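Local structure of acetyl-CoA acetyltransferase A (Ascaris suum, 6BJA) at residues W320-A325 / L331-E336; Q305-S308 / D313-S316. The protein probably catalyses thiolase chemistry as an acetyl-CoA C-acetyltransferase, joining or splitting acyl-CoA thioesters in lipid metabolism, and binds coenzyme A. All blocks are in the same frame, centred on the assembly; numbering follows the deposited sequence.

Interaction 1: residues W320-A325 / L331-E336; sequences WEINEA and LAFIKE
In the C-terminal thiolase domain, I322 and W320 of edge strand 319-322 hold F333 of helix 327-337 in a buried strand-to-helix contact. The F333 ring lies against both strand residues. I322 covers one of its faces. I322 CB sits 3.6 Å from F333 CD2. It forms a CH-pi contact with the ring, 24° off the ring normal. The I322 branch of CG1 and CD1 runs on over the ring toward CG and CD1 of F333. CG1 is anti to the backbone N of I322 (chi1 173°), which lays this branch along the ring. W320 meets the same ring at its edge, where W320 CE3 lies 3.7 Å from F333 CZ. The two aromatic planes are steeply inclined, at 73°. No hydrogen bond crosses the contact. V303 of helix 298-310 packs on the side chains of both W320 and F333. The strand then runs into the loop of N323 and E324, and A325 belongs to the coenzyme A pocket. I322 is about 6 Å from C383, side chain to side chain, and C383 is a predicted proton acceptor. This is an apolar strand-helix layer of the thiolase fold, with helix 327-337 packed on the outermost strand of the chain's mixed sheet.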
loop_
_atom_site.group_PDB
_atom_site.type_symbol
_atom_site.label_atom_id
_atom_site.label_comp_id
_atom_site.label_asym_id
_atom_site.label_seq_id
_atom_site.Cartn_x
_atom_site.Cartn_y
_atom_site.Cartn_z
ATOM N N TRP A 320 34.780 28.674 -8.690
ATOM C CA TRP A 320 33.618 28.540 -7.824
ATOM C C TRP A 320 32.805 27.345 -8.245
ATOM O O TRP A 320 32.643 27.099 -9.439
ATOM C CB TRP A 320 32.727 29.786 -7.893
ATOM C CG TRP A 320 33.412 31.035 -7.545
ATOM C CD1 TRP A 320 34.168 31.804 -8.377
ATOM C CD2 TRP A 320 33.395 31.703 -6.281
ATOM N NE1 TRP A 320 34.642 32.900 -7.703
ATOM C CE2 TRP A 320 34.195 32.858 -6.413
ATOM C CE3 TRP A 320 32.814 31.416 -5.042
ATOM C CZ2 TRP A 320 34.390 33.746 -5.351
ATOM C CZ3 TRP A 320 33.015 32.295 -3.998
ATOM C CH2 TRP A 320 33.813 33.432 -4.154
ATOM N N GLU A 321 32.282 26.613 -7.251
ATOM C CA GLU A 321 31.201 25.671 -7.478
ATOM C C GLU A 321 30.010 26.123 -6.660
ATOM O O GLU A 321 30.107 26.187 -5.424
ATOM C CB GLU A 321 31.576 24.241 -7.084
ATOM C CG GLU A 321 32.492 23.541 -8.052
ATOM C CD GLU A 321 31.815 23.108 -9.346
ATOM O OE1 GLU A 321 30.682 22.590 -9.307
ATOM O OE2 GLU A 321 32.435 23.247 -10.416
ATOM N N ILE A 322 28.908 26.420 -7.333
ATOM C CA ILE A 322 27.639 26.723 -6.656
ATOM C C ILE A 322 26.656 25.664 -7.091
ATOM O O ILE A 322 26.386 25.498 -8.270
ATOM C CB ILE A 322 27.078 28.159 -6.969
ATOM C CG1 ILE A 322 25.686 28.356 -6.374
ATOM C CG2 ILE A 322 27.011 28.435 -8.471
ATOM C CD1 ILE A 322 25.652 28.293 -4.875
ATOM N N ASN A 323 26.149 24.874 -6.148
ATOM C CA ASN A 323 25.303 23.777 -6.567
ATOM C C ASN A 323 24.031 24.319 -7.202
ATOM O O ASN A 323 23.348 25.180 -6.629
ATOM C CB ASN A 323 24.963 22.835 -5.408
ATOM C CG ASN A 323 24.256 21.572 -5.885
ATOM O OD1 ASN A 323 23.148 21.242 -5.439
ATOM N ND2 ASN A 323 24.878 20.878 -6.797
ATOM N N GLU A 324 23.714 23.795 -8.378
ATOM C CA GLU A 324 22.602 24.318 -9.186
ATOM C C GLU A 324 21.301 23.608 -8.865
ATOM O O GLU A 324 20.796 22.842 -9.686
ATOM C CB GLU A 324 22.892 24.182 -10.685
ATOM C CG GLU A 324 24.145 24.870 -11.108
ATOM C CD GLU A 324 24.436 24.720 -12.591
ATOM O OE1 GLU A 324 23.848 23.835 -13.266
ATOM O OE2 GLU A 324 25.309 25.472 -13.050
ATOM N N ALA A 325 20.742 23.870 -7.685
ATOM C CA ALA A 325 19.437 23.330 -7.375
ATOM C C ALA A 325 18.477 23.743 -8.481
ATOM O O ALA A 325 17.677 22.942 -8.959
ATOM C CB ALA A 325 18.969 23.815 -6.029
ATOM N N LEU A 331 22.549 31.926 -10.994
ATOM C CA LEU A 331 22.420 33.338 -11.375
ATOM C C LEU A 331 22.440 34.270 -10.164
ATOM O O LEU A 331 23.089 35.315 -10.175
ATOM C CB LEU A 331 21.138 33.552 -12.154
ATOM C CG LEU A 331 21.184 33.003 -13.578
ATOM C CD1 LEU A 331 19.809 32.973 -14.177
ATOM C CD2 LEU A 331 22.145 33.811 -14.472
ATOM N N ALA A 332 21.716 33.901 -9.114
ATOM C CA ALA A 332 21.643 34.751 -7.935
ATOM C C ALA A 332 23.015 34.864 -7.276
ATOM O O ALA A 332 23.419 35.927 -6.824
ATOM C CB ALA A 332 20.613 34.214 -6.950
ATOM N N PHE A 333 23.726 33.741 -7.204
ATOM C CA PHE A 333 25.031 33.696 -6.575
ATOM C C PHE A 333 26.013 34.601 -7.314
ATOM O O PHE A 333 26.716 35.407 -6.702
ATOM C CB PHE A 333 25.494 32.223 -6.561
ATOM C CG PHE A 333 26.796 31.953 -5.860
ATOM C CD1 PHE A 333 26.844 31.855 -4.465
ATOM C CD2 PHE A 333 27.953 31.679 -6.591
ATOM C CE1 PHE A 333 28.041 31.529 -3.818
ATOM C CE2 PHE A 333 29.149 31.365 -5.944
ATOM C CZ PHE A 333 29.192 31.294 -4.561
ATOM N N ILE A 334 26.068 34.423 -8.636
ATOM C CA ILE A 334 26.959 35.189 -9.502
ATOM C C ILE A 334 26.648 36.684 -9.404
ATOM O O ILE A 334 27.563 37.509 -9.302
ATOM C CB ILE A 334 26.836 34.681 -10.941
ATOM C CG1 ILE A 334 27.434 33.287 -11.061
ATOM C CG2 ILE A 334 27.559 35.606 -11.917
ATOM C CD1 ILE A 334 27.093 32.593 -12.332
ATOM N N LYS A 335 25.367 37.024 -9.417
ATOM C CA LYS A 335 24.969 38.426 -9.365
ATOM C C LYS A 335 25.289 39.061 -8.022
ATOM O O LYS A 335 25.818 40.176 -7.943
ATOM C CB LYS A 335 23.471 38.565 -9.667
ATOM C CG LYS A 335 23.014 40.011 -9.864
ATOM C CD LYS A 335 23.689 40.551 -11.113
ATOM C CE LYS A 335 23.395 41.998 -11.403
ATOM N NZ LYS A 335 24.265 42.359 -12.572
ATOM N N GLU A 336 24.963 38.361 -6.946
ATOM C CA GLU A 336 25.153 38.913 -5.617
ATOM C C GLU A 336 26.627 39.142 -5.292
ATOM O O GLU A 336 26.988 40.157 -4.693
ATOM C CB GLU A 336 24.516 37.989 -4.587
ATOM C CG GLU A 336 24.536 38.550 -3.203
ATOM C CD GLU A 336 23.636 39.755 -3.033
ATOM O OE1 GLU A 336 22.647 39.886 -3.782
ATOM O OE2 GLU A 336 23.916 40.554 -2.123
#

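Interaction 2: residues Q305-S308 / D313-S316; sequences QLLS and DEES
L307 of helix 298-310 meets E314 through a single methyl group. L307 CD1 lies 3.6 Å from E314 OE2 and 3.7 Å from E314 CD. E314 CG is also near, at 3.9 Å from the same L307 CD1. The methyl therefore touches both the carboxylate and the aliphatic part of the glutamate. The two side chains cross at about a right angle. A second touch is made to the backbone, with L307 CD1 4.0 Å from D313 C. No hydrogen bond joins the two segments.

The E314 CA-CB bond points away from the helix. The chain then bends at its second torsion (chi2 77°), and this brings the carboxylate back to the CD1 methyl. In L307, CG is anti to the carbonyl carbon (chi1 -66°), and the isobutyl group reaches out from the helix to the turn.

The turn has its own bonds. E314, E315 and S316 form a short 3-10 segment. S316 N donates to D313 O at 3.0 Å, which closes this turn on the residue before it. A weak bond from S316 N to D313 OD1, 3.4 Å long, adds to it. S316 OG lies 3.0 Å from D313 OD1 as well.

Further out, L312 and I317 touch L307, and L339 touches E314. On another side of the helix, L306 packs on strands 280-289 and 388-396.

The contact is one of van der Waals touch. L307 CD1 offers the carboxylate no hydrogen bond. E314 covers part of L307 with its CG and carboxylate, and its charge probably meets solvent, since the residue is partly exposed.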
loop_
_atom_site.group_PDB
_atom_site.type_symbol
_atom_site.label_atom_id
_atom_site.label_comp_id
_atom_site.label_asym_id
_atom_site.label_seq_id
_atom_site.Cartn_x
_atom_site.Cartn_y
_atom_site.Cartn_z
ATOM N N GLN A 305 30.722 35.483 4.646
ATOM C CA GLN A 305 31.300 35.135 5.940
ATOM C C GLN A 305 32.629 34.416 5.758
ATOM O O GLN A 305 33.622 34.744 6.391
ATOM C CB GLN A 305 30.328 34.265 6.732
ATOM C CG GLN A 305 30.822 33.835 8.104
ATOM C CD GLN A 305 31.219 35.006 8.982
ATOM O OE1 GLN A 305 30.498 36.002 9.076
ATOM N NE2 GLN A 305 32.377 34.896 9.623
ATOM N N LEU A 306 32.638 33.448 4.850
ATOM C CA LEU A 306 33.838 32.671 4.555
ATOM C C LEU A 306 35.021 33.559 4.163
ATOM O O LEU A 306 36.131 33.405 4.666
ATOM C CB LEU A 306 33.530 31.683 3.432
ATOM C CG LEU A 306 34.615 30.693 3.009
ATOM C CD1 LEU A 306 34.869 29.673 4.101
ATOM C CD2 LEU A 306 34.220 29.992 1.721
ATOM N N LEU A 307 34.771 34.498 3.257
ATOM C CA LEU A 307 35.823 35.362 2.730
ATOM C C LEU A 307 36.266 36.373 3.789
ATOM O O LEU A 307 37.456 36.626 3.940
ATOM C CB LEU A 307 35.339 36.073 1.470
ATOM C CG LEU A 307 35.049 35.209 0.241
ATOM C CD1 LEU A 307 34.534 36.087 -0.892
ATOM C CD2 LEU A 307 36.288 34.470 -0.215
ATOM N N SER A 308 35.305 36.930 4.519
ATOM C CA SER A 308 35.602 37.875 5.595
ATOM C C SER A 308 36.554 37.281 6.630
ATOM O O SER A 308 37.590 37.865 6.936
ATOM C CB SER A 308 34.318 38.323 6.293
ATOM O OG SER A 308 34.626 39.216 7.348
ATOM N N ASP A 313 39.031 38.348 -0.679
ATOM C CA ASP A 313 37.872 38.873 -1.377
ATOM C C ASP A 313 37.604 37.981 -2.569
ATOM O O ASP A 313 38.364 37.039 -2.836
ATOM C CB ASP A 313 38.071 40.336 -1.785
ATOM C CG ASP A 313 39.380 40.578 -2.487
ATOM O OD1 ASP A 313 39.834 39.690 -3.241
ATOM O OD2 ASP A 313 39.951 41.675 -2.291
ATOM N N GLU A 314 36.501 38.252 -3.248
ATOM C CA GLU A 314 36.037 37.420 -4.346
ATOM C C GLU A 314 37.096 37.215 -5.424
ATOM O O GLU A 314 37.195 36.142 -6.025
ATOM C CB GLU A 314 34.791 38.038 -4.976
ATOM C CG GLU A 314 33.538 37.942 -4.141
ATOM C CD GLU A 314 33.494 38.943 -2.983
ATOM O OE1 GLU A 314 34.386 39.814 -2.882
ATOM O OE2 GLU A 314 32.555 38.853 -2.166
ATOM N N GLU A 315 37.889 38.251 -5.680
ATOM C CA GLU A 315 38.892 38.197 -6.740
ATOM C C GLU A 315 40.042 37.232 -6.445
ATOM O O GLU A 315 40.746 36.808 -7.364
ATOM C CB GLU A 315 39.449 39.605 -6.985
ATOM C CG GLU A 315 38.481 40.537 -7.705
ATOM C CD GLU A 315 37.236 40.900 -6.896
ATOM O OE1 GLU A 315 37.318 41.022 -5.649
ATOM O OE2 GLU A 315 36.163 41.076 -7.523
ATOM N N SER A 316 40.225 36.900 -5.166
ATOM C CA SER A 316 41.240 35.941 -4.709
ATOM C C SER A 316 40.961 34.524 -5.197
ATOM O O SER A 316 41.839 33.667 -5.144
ATOM C CB SER A 316 41.303 35.889 -3.177
ATOM O OG SER A 316 41.346 37.172 -2.572
#

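Interaction 2 precedes interaction 1 in the chain, and helix 298-310 serves both. Its L307 takes part in interaction 2, while its V303 packs on the aromatic pair of interaction 1. W320 also joins the two directly: W320 CZ2 lies 3.8 Å from E314 O, and its ring reaches L307. Interaction 1 is core, with all three touching residues buried and the contact wholly apolar. Interaction 2 is partly buried and lies farther from the centre of the chain. There a buried leucine meets a turn rich in acidic residues. The centres are about 15 Å apart, and only the segments of interaction 1 include a coenzyme A pocket residue, A325.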